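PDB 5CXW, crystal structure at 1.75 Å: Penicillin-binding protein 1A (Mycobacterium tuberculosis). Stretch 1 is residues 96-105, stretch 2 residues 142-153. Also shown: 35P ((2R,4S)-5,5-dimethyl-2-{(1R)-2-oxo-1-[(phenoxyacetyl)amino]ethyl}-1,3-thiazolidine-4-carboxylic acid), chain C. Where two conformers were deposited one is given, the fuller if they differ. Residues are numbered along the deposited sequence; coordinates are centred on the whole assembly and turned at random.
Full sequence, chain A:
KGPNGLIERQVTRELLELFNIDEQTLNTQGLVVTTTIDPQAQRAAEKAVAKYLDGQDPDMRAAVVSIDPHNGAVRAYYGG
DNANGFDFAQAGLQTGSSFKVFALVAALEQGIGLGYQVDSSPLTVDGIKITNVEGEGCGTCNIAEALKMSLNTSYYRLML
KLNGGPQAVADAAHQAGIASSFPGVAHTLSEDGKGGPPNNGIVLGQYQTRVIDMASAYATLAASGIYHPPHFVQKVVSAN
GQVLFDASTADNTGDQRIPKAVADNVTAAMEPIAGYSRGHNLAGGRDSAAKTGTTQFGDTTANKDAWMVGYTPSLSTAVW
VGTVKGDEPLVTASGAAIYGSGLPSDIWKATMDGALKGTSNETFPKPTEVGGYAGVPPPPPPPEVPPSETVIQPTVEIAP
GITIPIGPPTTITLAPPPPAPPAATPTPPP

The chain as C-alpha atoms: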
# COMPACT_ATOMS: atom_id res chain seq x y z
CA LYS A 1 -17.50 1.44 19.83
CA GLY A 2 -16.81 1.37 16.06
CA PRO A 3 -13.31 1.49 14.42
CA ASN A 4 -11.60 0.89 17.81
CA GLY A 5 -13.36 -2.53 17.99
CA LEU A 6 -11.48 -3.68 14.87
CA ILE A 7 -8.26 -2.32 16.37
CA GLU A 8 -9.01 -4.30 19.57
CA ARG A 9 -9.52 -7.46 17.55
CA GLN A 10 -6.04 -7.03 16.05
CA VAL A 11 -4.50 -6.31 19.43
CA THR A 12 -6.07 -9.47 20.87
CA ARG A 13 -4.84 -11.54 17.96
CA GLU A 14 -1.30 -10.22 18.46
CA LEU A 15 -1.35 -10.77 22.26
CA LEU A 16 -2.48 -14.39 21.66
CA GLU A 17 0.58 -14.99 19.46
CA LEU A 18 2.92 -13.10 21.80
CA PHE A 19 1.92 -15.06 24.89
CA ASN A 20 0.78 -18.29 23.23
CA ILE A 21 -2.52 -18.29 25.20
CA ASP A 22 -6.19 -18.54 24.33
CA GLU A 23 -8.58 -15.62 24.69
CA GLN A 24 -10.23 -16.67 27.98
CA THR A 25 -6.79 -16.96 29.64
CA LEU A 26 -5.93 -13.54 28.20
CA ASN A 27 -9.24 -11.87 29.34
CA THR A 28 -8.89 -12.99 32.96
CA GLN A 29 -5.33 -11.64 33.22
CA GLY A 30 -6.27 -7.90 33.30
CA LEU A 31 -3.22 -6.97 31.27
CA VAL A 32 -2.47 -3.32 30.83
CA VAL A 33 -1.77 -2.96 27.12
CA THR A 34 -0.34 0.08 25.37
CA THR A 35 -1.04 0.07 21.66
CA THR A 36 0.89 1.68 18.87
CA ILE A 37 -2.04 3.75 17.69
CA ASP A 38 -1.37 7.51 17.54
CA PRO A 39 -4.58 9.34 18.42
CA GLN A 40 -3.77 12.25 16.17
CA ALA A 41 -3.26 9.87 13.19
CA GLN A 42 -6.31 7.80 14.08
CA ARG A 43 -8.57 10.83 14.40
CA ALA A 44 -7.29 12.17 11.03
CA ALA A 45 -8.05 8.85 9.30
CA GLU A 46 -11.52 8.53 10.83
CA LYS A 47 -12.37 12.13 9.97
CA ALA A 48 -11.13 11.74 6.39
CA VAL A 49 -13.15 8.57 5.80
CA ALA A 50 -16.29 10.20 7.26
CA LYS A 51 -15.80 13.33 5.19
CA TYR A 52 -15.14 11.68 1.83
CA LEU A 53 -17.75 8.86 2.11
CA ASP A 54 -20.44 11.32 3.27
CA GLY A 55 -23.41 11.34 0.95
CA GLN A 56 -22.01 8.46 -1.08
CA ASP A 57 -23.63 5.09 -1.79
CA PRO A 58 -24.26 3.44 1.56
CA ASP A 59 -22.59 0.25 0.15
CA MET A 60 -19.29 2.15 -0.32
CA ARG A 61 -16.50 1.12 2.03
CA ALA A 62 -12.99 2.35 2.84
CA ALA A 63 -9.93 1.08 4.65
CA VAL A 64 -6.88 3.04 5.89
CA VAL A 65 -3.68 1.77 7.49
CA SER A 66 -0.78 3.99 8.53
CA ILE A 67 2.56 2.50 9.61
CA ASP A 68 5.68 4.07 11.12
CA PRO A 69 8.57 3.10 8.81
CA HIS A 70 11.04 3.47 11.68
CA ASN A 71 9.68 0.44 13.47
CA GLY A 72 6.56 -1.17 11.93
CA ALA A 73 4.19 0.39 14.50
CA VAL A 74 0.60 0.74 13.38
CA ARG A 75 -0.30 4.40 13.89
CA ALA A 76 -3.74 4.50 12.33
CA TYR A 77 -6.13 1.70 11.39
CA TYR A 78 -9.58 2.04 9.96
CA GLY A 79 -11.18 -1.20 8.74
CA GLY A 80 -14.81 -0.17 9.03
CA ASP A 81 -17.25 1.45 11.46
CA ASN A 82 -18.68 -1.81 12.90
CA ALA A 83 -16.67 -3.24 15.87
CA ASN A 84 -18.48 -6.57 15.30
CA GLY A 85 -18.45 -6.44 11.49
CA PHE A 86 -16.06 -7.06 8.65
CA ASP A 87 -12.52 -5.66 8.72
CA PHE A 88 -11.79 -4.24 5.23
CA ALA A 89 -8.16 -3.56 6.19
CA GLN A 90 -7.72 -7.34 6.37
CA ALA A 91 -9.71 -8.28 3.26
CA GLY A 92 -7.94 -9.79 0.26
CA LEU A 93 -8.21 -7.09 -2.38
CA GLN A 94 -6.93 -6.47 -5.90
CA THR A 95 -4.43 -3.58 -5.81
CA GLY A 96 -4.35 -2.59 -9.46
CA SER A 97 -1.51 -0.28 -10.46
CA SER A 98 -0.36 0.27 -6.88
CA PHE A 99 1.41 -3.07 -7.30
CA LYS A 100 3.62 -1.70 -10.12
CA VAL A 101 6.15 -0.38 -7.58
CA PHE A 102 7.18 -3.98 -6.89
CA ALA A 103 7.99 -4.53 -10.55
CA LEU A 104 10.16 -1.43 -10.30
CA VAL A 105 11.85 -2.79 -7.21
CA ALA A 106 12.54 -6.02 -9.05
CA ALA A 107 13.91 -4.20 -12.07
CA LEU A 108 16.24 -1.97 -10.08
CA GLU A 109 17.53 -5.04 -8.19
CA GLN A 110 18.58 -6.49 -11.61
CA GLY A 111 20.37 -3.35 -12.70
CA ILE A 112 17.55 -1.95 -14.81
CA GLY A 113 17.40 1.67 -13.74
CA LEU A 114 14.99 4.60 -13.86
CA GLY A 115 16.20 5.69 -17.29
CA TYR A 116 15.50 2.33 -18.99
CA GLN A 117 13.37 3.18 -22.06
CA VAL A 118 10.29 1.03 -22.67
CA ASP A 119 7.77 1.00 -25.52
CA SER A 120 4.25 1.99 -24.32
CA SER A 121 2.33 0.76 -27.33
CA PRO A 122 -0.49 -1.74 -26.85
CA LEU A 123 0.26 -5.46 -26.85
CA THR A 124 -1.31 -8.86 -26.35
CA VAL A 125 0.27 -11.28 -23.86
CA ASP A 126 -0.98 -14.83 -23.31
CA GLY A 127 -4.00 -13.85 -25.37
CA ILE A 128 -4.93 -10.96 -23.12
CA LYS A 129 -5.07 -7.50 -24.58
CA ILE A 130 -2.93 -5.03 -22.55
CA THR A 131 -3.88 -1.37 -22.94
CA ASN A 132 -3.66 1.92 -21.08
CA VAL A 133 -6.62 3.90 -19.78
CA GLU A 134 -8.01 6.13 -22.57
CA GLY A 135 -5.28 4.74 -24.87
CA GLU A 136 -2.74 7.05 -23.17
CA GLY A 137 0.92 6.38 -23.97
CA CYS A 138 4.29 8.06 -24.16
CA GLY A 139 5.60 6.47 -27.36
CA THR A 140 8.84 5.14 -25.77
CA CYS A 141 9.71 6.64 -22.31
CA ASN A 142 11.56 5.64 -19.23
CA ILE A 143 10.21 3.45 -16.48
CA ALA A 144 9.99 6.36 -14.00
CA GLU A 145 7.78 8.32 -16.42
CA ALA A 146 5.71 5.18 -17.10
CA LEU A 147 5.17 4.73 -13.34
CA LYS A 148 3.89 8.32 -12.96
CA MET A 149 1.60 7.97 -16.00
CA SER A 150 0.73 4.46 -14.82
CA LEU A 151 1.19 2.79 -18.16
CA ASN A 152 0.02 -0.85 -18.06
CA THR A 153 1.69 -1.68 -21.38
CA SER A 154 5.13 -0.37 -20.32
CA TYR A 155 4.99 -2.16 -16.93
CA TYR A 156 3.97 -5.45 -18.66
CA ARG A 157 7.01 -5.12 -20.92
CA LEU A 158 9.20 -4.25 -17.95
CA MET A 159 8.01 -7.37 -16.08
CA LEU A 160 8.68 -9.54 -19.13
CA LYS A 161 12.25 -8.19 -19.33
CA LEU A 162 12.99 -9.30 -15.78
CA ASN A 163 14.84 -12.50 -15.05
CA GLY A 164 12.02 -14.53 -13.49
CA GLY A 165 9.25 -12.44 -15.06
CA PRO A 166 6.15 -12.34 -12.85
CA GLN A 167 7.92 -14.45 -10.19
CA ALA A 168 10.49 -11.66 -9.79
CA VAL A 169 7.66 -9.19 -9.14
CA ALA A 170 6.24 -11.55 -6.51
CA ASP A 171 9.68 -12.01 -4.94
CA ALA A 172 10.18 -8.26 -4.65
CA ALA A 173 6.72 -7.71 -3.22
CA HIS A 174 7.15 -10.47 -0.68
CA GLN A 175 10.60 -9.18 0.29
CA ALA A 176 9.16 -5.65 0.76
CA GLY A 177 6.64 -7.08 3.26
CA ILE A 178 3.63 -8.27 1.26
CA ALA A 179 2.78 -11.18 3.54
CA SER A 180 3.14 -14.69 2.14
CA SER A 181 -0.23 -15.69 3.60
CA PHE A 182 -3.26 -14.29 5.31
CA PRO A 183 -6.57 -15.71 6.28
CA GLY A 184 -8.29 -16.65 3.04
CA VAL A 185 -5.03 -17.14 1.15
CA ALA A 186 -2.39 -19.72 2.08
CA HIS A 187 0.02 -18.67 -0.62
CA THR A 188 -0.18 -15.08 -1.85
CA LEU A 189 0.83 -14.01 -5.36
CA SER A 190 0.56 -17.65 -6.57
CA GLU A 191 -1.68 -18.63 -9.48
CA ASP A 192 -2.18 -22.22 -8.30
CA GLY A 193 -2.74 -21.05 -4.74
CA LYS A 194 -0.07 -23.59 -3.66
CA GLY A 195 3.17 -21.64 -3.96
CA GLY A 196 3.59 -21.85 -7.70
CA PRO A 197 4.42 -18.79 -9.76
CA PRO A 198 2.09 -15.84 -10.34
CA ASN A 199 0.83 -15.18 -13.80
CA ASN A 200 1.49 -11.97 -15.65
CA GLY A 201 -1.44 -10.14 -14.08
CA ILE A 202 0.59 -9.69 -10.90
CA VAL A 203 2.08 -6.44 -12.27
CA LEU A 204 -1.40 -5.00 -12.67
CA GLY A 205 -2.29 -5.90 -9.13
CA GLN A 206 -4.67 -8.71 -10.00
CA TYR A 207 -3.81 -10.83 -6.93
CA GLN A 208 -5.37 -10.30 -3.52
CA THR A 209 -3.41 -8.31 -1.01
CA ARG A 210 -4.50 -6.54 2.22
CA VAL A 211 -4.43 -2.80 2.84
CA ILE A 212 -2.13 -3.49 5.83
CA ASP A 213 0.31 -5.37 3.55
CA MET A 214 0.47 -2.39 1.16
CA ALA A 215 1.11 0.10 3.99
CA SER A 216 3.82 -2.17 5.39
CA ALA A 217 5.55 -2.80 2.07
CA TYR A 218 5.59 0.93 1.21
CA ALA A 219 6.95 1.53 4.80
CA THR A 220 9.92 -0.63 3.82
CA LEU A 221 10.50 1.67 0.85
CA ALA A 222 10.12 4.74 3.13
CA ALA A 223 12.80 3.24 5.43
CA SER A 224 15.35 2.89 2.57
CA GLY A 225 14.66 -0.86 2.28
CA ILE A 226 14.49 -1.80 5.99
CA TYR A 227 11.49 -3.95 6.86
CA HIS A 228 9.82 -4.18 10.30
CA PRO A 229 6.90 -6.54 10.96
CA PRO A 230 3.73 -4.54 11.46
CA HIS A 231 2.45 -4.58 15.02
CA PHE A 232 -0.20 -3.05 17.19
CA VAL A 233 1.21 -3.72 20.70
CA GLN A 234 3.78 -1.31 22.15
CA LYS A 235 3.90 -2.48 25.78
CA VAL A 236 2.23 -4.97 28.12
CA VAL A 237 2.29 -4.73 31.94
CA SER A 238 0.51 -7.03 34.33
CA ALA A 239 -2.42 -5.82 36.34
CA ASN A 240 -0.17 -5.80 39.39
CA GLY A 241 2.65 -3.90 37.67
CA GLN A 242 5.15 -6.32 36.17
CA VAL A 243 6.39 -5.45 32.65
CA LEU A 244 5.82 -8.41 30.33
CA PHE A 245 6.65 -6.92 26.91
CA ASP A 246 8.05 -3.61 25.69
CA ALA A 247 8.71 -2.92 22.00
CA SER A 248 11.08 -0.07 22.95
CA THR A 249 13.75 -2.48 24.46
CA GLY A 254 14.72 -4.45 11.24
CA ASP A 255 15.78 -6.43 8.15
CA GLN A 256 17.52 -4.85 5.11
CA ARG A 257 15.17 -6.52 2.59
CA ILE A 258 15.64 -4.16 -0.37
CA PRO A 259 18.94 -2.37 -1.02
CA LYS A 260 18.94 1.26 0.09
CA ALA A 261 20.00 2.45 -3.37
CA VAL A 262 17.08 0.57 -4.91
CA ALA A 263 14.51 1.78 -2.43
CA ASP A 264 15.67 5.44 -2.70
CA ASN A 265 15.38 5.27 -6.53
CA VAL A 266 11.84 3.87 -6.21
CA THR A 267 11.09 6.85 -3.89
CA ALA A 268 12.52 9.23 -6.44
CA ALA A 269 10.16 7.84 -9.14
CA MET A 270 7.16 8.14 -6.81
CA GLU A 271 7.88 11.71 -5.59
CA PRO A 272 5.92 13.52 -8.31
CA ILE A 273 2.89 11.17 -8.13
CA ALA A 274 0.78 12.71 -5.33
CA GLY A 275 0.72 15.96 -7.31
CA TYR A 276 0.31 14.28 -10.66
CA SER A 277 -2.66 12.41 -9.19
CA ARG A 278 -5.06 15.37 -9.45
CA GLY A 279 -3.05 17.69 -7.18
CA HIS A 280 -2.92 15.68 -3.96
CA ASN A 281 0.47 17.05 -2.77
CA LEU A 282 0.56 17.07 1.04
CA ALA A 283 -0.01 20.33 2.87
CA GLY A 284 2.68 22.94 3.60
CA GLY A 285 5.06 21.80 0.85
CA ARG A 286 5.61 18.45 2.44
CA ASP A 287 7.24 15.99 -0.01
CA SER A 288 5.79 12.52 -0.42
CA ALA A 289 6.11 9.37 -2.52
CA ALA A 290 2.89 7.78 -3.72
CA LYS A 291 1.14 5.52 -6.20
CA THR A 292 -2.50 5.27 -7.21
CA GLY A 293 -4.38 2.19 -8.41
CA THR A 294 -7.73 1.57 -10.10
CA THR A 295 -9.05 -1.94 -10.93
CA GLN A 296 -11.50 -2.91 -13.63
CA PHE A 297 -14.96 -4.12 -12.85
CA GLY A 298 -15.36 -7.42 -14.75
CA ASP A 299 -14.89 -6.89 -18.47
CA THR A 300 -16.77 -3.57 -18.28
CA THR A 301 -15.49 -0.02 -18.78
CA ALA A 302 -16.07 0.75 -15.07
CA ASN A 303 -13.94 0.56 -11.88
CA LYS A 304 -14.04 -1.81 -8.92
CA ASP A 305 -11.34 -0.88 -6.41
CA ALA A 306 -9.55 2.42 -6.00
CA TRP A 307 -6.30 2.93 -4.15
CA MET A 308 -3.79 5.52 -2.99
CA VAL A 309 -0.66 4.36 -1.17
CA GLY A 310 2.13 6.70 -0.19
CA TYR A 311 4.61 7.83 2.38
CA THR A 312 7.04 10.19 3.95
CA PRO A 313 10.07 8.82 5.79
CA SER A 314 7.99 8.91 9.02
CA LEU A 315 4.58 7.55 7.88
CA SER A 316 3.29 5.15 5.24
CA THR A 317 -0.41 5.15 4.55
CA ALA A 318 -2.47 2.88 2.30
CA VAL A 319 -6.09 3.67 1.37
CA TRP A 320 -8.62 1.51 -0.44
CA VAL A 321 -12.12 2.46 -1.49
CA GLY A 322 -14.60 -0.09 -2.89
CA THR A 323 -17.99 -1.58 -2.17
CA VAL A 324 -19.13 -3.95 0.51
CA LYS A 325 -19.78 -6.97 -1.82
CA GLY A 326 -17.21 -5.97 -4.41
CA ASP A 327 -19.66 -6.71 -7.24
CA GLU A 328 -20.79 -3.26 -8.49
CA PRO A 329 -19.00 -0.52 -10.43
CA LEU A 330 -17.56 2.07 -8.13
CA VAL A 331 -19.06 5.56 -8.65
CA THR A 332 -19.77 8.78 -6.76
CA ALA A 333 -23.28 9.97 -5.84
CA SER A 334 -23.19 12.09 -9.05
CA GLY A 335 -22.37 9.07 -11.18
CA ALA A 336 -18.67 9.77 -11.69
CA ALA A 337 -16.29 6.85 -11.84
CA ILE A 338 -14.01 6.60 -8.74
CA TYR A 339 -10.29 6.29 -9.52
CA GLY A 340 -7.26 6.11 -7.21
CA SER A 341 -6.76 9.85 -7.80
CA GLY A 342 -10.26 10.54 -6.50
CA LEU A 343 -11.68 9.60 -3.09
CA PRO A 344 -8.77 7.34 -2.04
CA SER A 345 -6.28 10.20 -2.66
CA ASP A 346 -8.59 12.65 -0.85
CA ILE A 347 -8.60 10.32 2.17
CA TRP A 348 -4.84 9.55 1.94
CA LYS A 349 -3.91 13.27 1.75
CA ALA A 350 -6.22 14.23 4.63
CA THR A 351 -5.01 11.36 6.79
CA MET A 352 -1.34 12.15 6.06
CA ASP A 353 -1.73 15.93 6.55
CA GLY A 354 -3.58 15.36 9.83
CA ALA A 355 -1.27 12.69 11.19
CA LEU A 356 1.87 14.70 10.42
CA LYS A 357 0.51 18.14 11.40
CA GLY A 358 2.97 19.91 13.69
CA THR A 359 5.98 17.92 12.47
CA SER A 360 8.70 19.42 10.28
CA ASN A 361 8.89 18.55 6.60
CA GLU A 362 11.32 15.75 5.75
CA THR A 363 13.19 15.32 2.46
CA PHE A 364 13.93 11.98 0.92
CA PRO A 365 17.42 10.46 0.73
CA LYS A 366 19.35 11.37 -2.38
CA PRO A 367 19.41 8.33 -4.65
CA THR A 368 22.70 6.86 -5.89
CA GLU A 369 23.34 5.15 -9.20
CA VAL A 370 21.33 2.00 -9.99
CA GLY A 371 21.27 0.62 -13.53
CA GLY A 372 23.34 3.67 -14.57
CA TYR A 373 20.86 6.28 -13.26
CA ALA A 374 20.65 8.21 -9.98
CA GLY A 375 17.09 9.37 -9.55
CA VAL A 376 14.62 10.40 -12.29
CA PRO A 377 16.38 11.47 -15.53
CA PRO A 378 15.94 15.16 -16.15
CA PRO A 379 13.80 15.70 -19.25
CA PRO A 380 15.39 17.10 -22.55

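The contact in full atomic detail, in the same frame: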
# COMPACT_ATOMS: atom_id res chain seq x y z
N GLY A 96 -4.51 -3.30 -8.23
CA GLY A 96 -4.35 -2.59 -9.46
C GLY A 96 -2.93 -2.05 -9.55
O GLY A 96 -1.98 -2.70 -9.10
N SER A 97 -2.81 -0.85 -10.11
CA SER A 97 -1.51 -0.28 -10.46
C SER A 97 -0.66 0.07 -9.26
O SER A 97 0.53 0.37 -9.45
CB SER A 97 -1.69 0.97 -11.28
OG SER A 97 -2.29 0.66 -12.55
N SER A 98 -1.19 0.01 -8.04
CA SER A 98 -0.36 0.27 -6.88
C SER A 98 0.70 -0.82 -6.72
O SER A 98 1.71 -0.63 -6.03
CB SER A 98 -1.18 0.46 -5.61
OG SER A 98 -1.90 -0.68 -5.23
N PHE A 99 0.48 -1.97 -7.39
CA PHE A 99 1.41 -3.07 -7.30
C PHE A 99 2.61 -2.87 -8.25
O PHE A 99 3.65 -3.59 -8.10
CB PHE A 99 0.73 -4.39 -7.63
CG PHE A 99 1.16 -5.50 -6.71
CD1 PHE A 99 0.75 -5.49 -5.40
CD2 PHE A 99 1.99 -6.52 -7.14
CE1 PHE A 99 1.16 -6.45 -4.53
CE2 PHE A 99 2.37 -7.52 -6.24
CZ PHE A 99 1.97 -7.47 -4.95
N LYS A 100 2.55 -1.90 -9.18
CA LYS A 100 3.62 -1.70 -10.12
C LYS A 100 4.97 -1.40 -9.46
O LYS A 100 6.03 -1.65 -10.05
CB LYS A 100 3.33 -0.55 -11.12
CG LYS A 100 2.24 -0.89 -12.11
CD LYS A 100 1.87 0.26 -13.02
CE LYS A 100 0.73 -0.19 -13.89
NZ LYS A 100 0.23 0.91 -14.64
N VAL A 101 4.92 -0.77 -8.29
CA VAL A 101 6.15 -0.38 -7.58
C VAL A 101 6.99 -1.59 -7.31
O VAL A 101 8.21 -1.50 -7.26
CB VAL A 101 5.91 0.45 -6.28
CG1 VAL A 101 5.07 1.65 -6.57
CG2 VAL A 101 5.35 -0.42 -5.16
N PHE A 102 6.37 -2.77 -7.16
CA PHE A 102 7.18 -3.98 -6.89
C PHE A 102 7.87 -4.49 -8.13
O PHE A 102 8.96 -5.08 -8.02
CB PHE A 102 6.32 -5.06 -6.19
CG PHE A 102 5.70 -4.53 -4.96
CD1 PHE A 102 6.50 -4.01 -3.95
CD2 PHE A 102 4.34 -4.46 -4.81
CE1 PHE A 102 5.94 -3.44 -2.81
CE2 PHE A 102 3.78 -3.89 -3.66
CZ PHE A 102 4.58 -3.36 -2.66
N ALA A 103 7.27 -4.28 -9.30
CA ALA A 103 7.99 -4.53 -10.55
C ALA A 103 9.18 -3.61 -10.68
O ALA A 103 10.25 -3.97 -11.16
CB ALA A 103 7.11 -4.43 -11.76
N LEU A 104 9.03 -2.37 -10.25
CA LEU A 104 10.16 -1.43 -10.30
C LEU A 104 11.27 -1.80 -9.33
O LEU A 104 12.47 -1.78 -9.67
CB LEU A 104 9.64 -0.03 -10.06
CG LEU A 104 10.67 1.09 -10.20
CD1 LEU A 104 11.41 1.12 -11.51
CD2 LEU A 104 10.03 2.43 -9.95
N VAL A 105 10.87 -2.23 -8.12
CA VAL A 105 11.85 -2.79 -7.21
C VAL A 105 12.63 -3.90 -7.88
O VAL A 105 13.88 -3.93 -7.84
CB VAL A 105 11.23 -3.33 -5.89
CG1 VAL A 105 12.26 -4.03 -5.06
CG2 VAL A 105 10.64 -2.19 -5.05
N ASN A 142 10.95 6.40 -20.28
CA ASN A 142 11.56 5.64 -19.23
C ASN A 142 10.57 5.08 -18.21
O ASN A 142 9.39 5.47 -18.15
CB ASN A 142 12.75 6.35 -18.58
CG ASN A 142 12.35 7.55 -17.74
OD1 ASN A 142 11.44 7.47 -16.90
ND2 ASN A 142 13.01 8.68 -18.00
N ILE A 143 11.07 4.11 -17.47
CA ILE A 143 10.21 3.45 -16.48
C ILE A 143 9.77 4.32 -15.28
O ILE A 143 8.75 4.03 -14.65
CB ILE A 143 10.79 2.11 -16.04
CG1 ILE A 143 12.12 2.24 -15.32
CG2 ILE A 143 10.87 1.17 -17.21
CD1 ILE A 143 12.64 0.88 -14.79
N ALA A 144 10.47 5.38 -14.98
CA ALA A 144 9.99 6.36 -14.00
C ALA A 144 8.78 7.16 -14.52
O ALA A 144 7.75 7.31 -13.80
CB ALA A 144 11.07 7.29 -13.61
N GLU A 145 8.87 7.62 -15.76
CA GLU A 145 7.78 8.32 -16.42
C GLU A 145 6.58 7.39 -16.57
O GLU A 145 5.45 7.79 -16.33
CB GLU A 145 8.25 8.90 -17.75
CG GLU A 145 7.19 9.60 -18.58
CD GLU A 145 6.90 11.04 -18.21
OE1 GLU A 145 6.01 11.62 -18.85
OE2 GLU A 145 7.58 11.58 -17.32
N ALA A 146 6.82 6.13 -16.95
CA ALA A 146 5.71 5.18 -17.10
C ALA A 146 5.06 4.85 -15.76
O ALA A 146 3.91 4.53 -15.75
CB ALA A 146 6.18 3.90 -17.80
N LEU A 147 5.79 4.97 -14.65
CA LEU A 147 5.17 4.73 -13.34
C LEU A 147 4.21 5.89 -13.02
O LEU A 147 3.06 5.68 -12.58
CB LEU A 147 6.20 4.60 -12.22
CG LEU A 147 5.61 4.21 -10.85
CD1 LEU A 147 5.14 2.73 -10.79
CD2 LEU A 147 6.66 4.47 -9.80
N LYS A 148 4.71 7.10 -13.21
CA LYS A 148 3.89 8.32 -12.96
C LYS A 148 2.63 8.27 -13.81
O LYS A 148 1.52 8.51 -13.32
CB LYS A 148 4.73 9.57 -13.21
CG LYS A 148 3.96 10.87 -13.01
CD LYS A 148 4.84 12.09 -13.26
CE LYS A 148 5.31 12.26 -14.68
NZ LYS A 148 6.38 13.34 -14.74
N MET A 149 2.77 7.99 -15.11
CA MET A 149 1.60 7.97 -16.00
C MET A 149 0.77 6.71 -15.85
O MET A 149 -0.35 6.60 -16.39
CB MET A 149 2.06 8.11 -17.46
CG MET A 149 2.63 9.46 -17.76
SD MET A 149 3.28 9.50 -19.46
CE MET A 149 1.74 9.39 -20.33
N SER A 150 1.32 5.76 -15.12
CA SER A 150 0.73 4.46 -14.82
C SER A 150 0.37 3.69 -16.08
O SER A 150 -0.78 3.34 -16.33
CB SER A 150 -0.42 4.57 -13.84
OG SER A 150 -0.50 3.32 -13.15
N LEU A 151 1.40 3.50 -16.90
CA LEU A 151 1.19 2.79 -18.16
C LEU A 151 1.24 1.29 -17.98
O LEU A 151 2.30 0.74 -17.70
CB LEU A 151 2.18 3.28 -19.20
CG LEU A 151 2.16 4.81 -19.40
CD1 LEU A 151 3.27 5.16 -20.39
CD2 LEU A 151 0.83 5.29 -19.86
N ASN A 152 0.11 0.62 -18.17
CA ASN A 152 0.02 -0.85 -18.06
C ASN A 152 0.94 -1.53 -19.07
O ASN A 152 1.58 -2.55 -18.77
CB ASN A 152 -1.38 -1.33 -18.31
CG ASN A 152 -2.31 -1.10 -17.16
OD1 ASN A 152 -2.03 -0.38 -16.19
ND2 ASN A 152 -3.52 -1.74 -17.29
N THR A 153 0.97 -1.01 -20.29
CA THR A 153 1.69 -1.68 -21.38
C THR A 153 3.20 -1.66 -21.03
O THR A 153 3.90 -2.70 -21.11
CB THR A 153 1.43 -0.96 -22.69
OG1 THR A 153 1.78 0.40 -22.53
CG2 THR A 153 -0.02 -1.10 -23.14
C24 35P C . -9.75 -1.07 -17.70
C23 35P C . -11.11 -1.15 -18.01
C22 35P C . -12.05 -0.66 -17.13
C21 35P C . -11.67 -0.06 -15.94
C20 35P C . -10.33 0.04 -15.61
C19 35P C . -9.36 -0.47 -16.51
O1 35P C . -8.01 -0.39 -16.26
C2 35P C . -7.56 0.44 -15.19
C3 35P C . -6.07 0.59 -15.30
O18 35P C . -5.52 0.49 -16.39
N4 35P C . -5.46 0.87 -14.16
C5 35P C . -4.03 1.11 -14.09
C6 35P C . -3.59 0.80 -12.72
O17 35P C . -4.34 0.75 -11.72
C8 35P C . -3.60 2.61 -14.41
N7 35P C . -3.49 3.16 -13.09
S11 35P C . -4.70 3.64 -15.23
C10 35P C . -5.10 4.70 -13.91
C12 35P C . -6.60 4.95 -13.87
C15 35P C . -4.43 6.04 -13.98
C9 35P C . -4.66 3.90 -12.68
C13 35P C . -4.37 4.61 -11.39
O14 35P C . -3.15 4.87 -11.16
O16 35P C . -5.34 4.84 -10.64

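The strongest feature at this contact is covalent: Ser-97 OG lies 1.3 Å from C6 of 35P, a bonded distance that identifies an acyl-enzyme ester, as expected of a penicillin-binding protein. The carbonyl oxygen O17 of the ligand accepts from Ser-97 N at 2.7 Å, with an N-H...O angle of 138°.

Lys-100 makes both direct hydrogen bonds between the stretches. Its chi1 is m and its remaining three torsions are t, so the extended chain carries the ammonium across to the second stretch, where Lys-100 NZ donates to Ser-150 OG at 2.9 Å and to Asn-152 OD1 at 3.0 Å. A weak bond from Lys-100 NZ to Ser-97 OG (3.3 Å) ties the same group back to the acylated serine. Distance alone would also suggest a bond between Lys-100 NZ and Ser-150 O, 3.1 Å apart, but the angle is poor and none is assigned.

The ligand adds indirect links. Its N7 donates to Ser-97 OG at 2.8 Å and to Ser-150 OG at 3.0 Å, bridging the stretches, while Asn-152 ND2 gives a weak bond to O18 of 35P (3.1 Å, 121°). Ser-150 sits just beyond helix 143-149 with positive phi (56°), where the chain leaves helical geometry.

Away from this polar cluster the contact becomes apolar. Helices 100-105 and 143-149 run nearly antiparallel, at 171°, with their axes 11.1 Å apart at closest approach, a gap spanned by side chains. Leu-147 CD1 packs 3.8 Å from Lys-100 CB and 4.4 Å from Val-101 CG1, whereas Leu-147 CD2 lies 3.9 Å from Leu-104 CD2. Further along, Leu-104 CD1 meets Ile-143 CD1 at 3.5 Å. The antiparallel register, from Ser-97/Ser-150 through Lys-100/Leu-147 to Leu-104/Ile-143, thus places polar chemistry at one end and aliphatic packing at the other, burying 387 Å² in total.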